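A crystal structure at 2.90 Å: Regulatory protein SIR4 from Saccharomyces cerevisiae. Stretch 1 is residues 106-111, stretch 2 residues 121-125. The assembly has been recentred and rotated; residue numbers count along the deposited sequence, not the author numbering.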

# COMPACT_ATOMS: atom_id res chain seq x y z
N ILE C 106 -0.78 9.68 -19.56
CA ILE C 106 -0.85 9.97 -18.14
C ILE C 106 -2.29 9.99 -17.64
O ILE C 106 -3.11 10.76 -18.16
CB ILE C 106 -0.19 11.32 -17.82
CG1 ILE C 106 1.28 11.30 -18.23
CG2 ILE C 106 -0.33 11.64 -16.34
CD1 ILE C 106 1.89 12.67 -18.31
N PRO C 107 -2.60 9.14 -16.65
CA PRO C 107 -3.93 9.04 -16.04
C PRO C 107 -4.46 10.36 -15.49
O PRO C 107 -3.67 11.23 -15.14
CB PRO C 107 -3.71 8.05 -14.89
CG PRO C 107 -2.23 7.98 -14.69
CD PRO C 107 -1.64 8.21 -16.04
N LYS C 108 -5.78 10.50 -15.42
CA LYS C 108 -6.41 11.67 -14.80
C LYS C 108 -5.85 11.85 -13.40
O LYS C 108 -5.65 10.87 -12.68
CB LYS C 108 -7.92 11.48 -14.73
CG LYS C 108 -8.74 12.62 -15.32
CD LYS C 108 -10.20 12.21 -15.46
CE LYS C 108 -10.93 13.07 -16.50
NZ LYS C 108 -12.27 12.52 -16.87
N HIS C 109 -5.56 13.10 -13.03
CA HIS C 109 -5.00 13.38 -11.72
C HIS C 109 -5.26 14.82 -11.28
O HIS C 109 -5.41 15.71 -12.11
CB HIS C 109 -3.50 13.10 -11.72
CG HIS C 109 -2.73 13.89 -12.74
ND1 HIS C 109 -2.90 13.70 -14.10
CD2 HIS C 109 -1.78 14.84 -12.60
CE1 HIS C 109 -2.09 14.51 -14.75
NE2 HIS C 109 -1.40 15.21 -13.87
N SER C 110 -5.31 15.03 -9.97
CA SER C 110 -5.39 16.39 -9.44
C SER C 110 -4.06 16.79 -8.82
O SER C 110 -3.14 15.97 -8.71
CB SER C 110 -6.53 16.50 -8.43
OG SER C 110 -6.44 15.49 -7.45
N TYR C 111 -3.96 18.05 -8.39
CA TYR C 111 -2.71 18.58 -7.88
C TYR C 111 -2.93 19.50 -6.69
O TYR C 111 -4.05 19.95 -6.45
CB TYR C 111 -1.93 19.30 -8.98
CG TYR C 111 -2.76 20.24 -9.83
CD1 TYR C 111 -3.01 21.54 -9.41
CD2 TYR C 111 -3.28 19.84 -11.05
CE1 TYR C 111 -3.77 22.40 -10.18
CE2 TYR C 111 -4.03 20.69 -11.83
CZ TYR C 111 -4.27 21.97 -11.39
OH TYR C 111 -5.03 22.83 -12.16
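Stretch 2 (121-125) TNDIC

Stretch 2 folds into a tight turn and lies against an extended, irregular run of chain in stretch 1. Neither segment is a regular helix or strand. From P107 to Y111 the backbone stays in the extended part of the phi/psi map, whereas T121 to I124 form a type I' beta turn. Its two central residues, N122 (67/38) and D123 (58/22), both have positive phi; asparagine and aspartate tolerate this left-handed conformation better than most residues that carry a side chain. The turn is closed by a weak hydrogen bond from I124 N to T121 O, 3.3 Å. T121 itself does not touch stretch 1, but its hydroxyl serves the turn: C125 N donates to T121 OG1 at 3.0 Å.

The nearest CA pairs come in reversed order along the chain: H109 lies nearest I124 (CA to CA 5.6 Å) and S110 nearest N122 (CA to CA 5.7 Å). N122 is the polar centre of the contact and engages both backbone polar groups of S110. S110 N donates to N122 O at 3.3 Å, a weak bond, while N122 ND2 donates to S110 O at 2.8 Å with a favourable angle of 158°. A side-chain amide suits this buried place because it can mimic a backbone amide, offering a donor and an acceptor together. Here the donor satisfies a carbonyl of stretch 1, and both OD1 and ND2 also have hydrogen-bonding partners elsewhere in the structure. ND2 additionally lies 3.9 Å from Y111 CA, although the CA-to-CB bond of Y111 points away from the turn.

D123 points its CB toward stretch 1 and brings OD2 to 3.2 Å from S110 OG; the geometry leaves open whether this is a hydrogen bond. The serine hydroxyl is satisfied elsewhere in any case, and D123 OD1 is bonded to a residue flanking one of the stretches.

H109 combines polar and apolar roles. Its ND1 donates to P107 O at 2.8 Å, fastening the ring back onto its own segment, and NE2 is satisfied elsewhere. H109 CB, an aliphatic carbon, lies 3.6 Å from N122 O and 3.9 Å from I124 CG1.

The apolar end of the contact belongs to I124. Its buried side chain extends with chi1 m and chi2 t, so that CD1 reaches P107 CG at 3.9 Å, while CG1 lies 3.9 Å from K108 O. The proline ring offers a compact hydrocarbon surface here, whereas the lysine side chain leads away and leaves its charged end exposed.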

# COMPACT_ATOMS: atom_id res chain seq x y z
N THR C 121 -0.62 9.98 -3.95
CA THR C 121 -0.53 9.49 -5.33
C THR C 121 -1.19 10.44 -6.31
O THR C 121 -1.41 10.09 -7.47
CB THR C 121 -1.10 8.06 -5.51
OG1 THR C 121 -2.46 8.01 -5.04
CG2 THR C 121 -0.25 7.03 -4.78
N ASN C 122 -1.56 11.62 -5.83
CA ASN C 122 -2.22 12.63 -6.65
C ASN C 122 -3.61 12.24 -7.10
O ASN C 122 -4.01 12.51 -8.24
CB ASN C 122 -1.35 13.02 -7.85
CG ASN C 122 -0.30 14.04 -7.51
OD1 ASN C 122 0.86 13.70 -7.26
ND2 ASN C 122 -0.70 15.30 -7.47
N ASP C 123 -4.34 11.58 -6.20
CA ASP C 123 -5.71 11.14 -6.45
C ASP C 123 -5.79 10.20 -7.67
O ASP C 123 -6.85 10.03 -8.26
CB ASP C 123 -6.67 12.33 -6.59
CG ASP C 123 -6.83 13.11 -5.28
OD1 ASP C 123 -5.92 13.04 -4.43
OD2 ASP C 123 -7.86 13.80 -5.11
N ILE C 124 -4.66 9.59 -8.01
CA ILE C 124 -4.63 8.51 -8.98
C ILE C 124 -5.10 7.30 -8.21
O ILE C 124 -5.77 6.42 -8.74
CB ILE C 124 -3.22 8.29 -9.55
CG1 ILE C 124 -2.82 9.47 -10.42
CG2 ILE C 124 -3.16 7.01 -10.34
CD1 ILE C 124 -1.48 9.30 -11.07
N CYS C 125 -4.73 7.27 -6.93
CA CYS C 125 -5.40 6.44 -5.95
C CYS C 125 -5.93 7.37 -4.85
O CYS C 125 -5.16 7.93 -4.07
CB CYS C 125 -4.45 5.40 -5.36
SG CYS C 125 -5.12 4.48 -3.95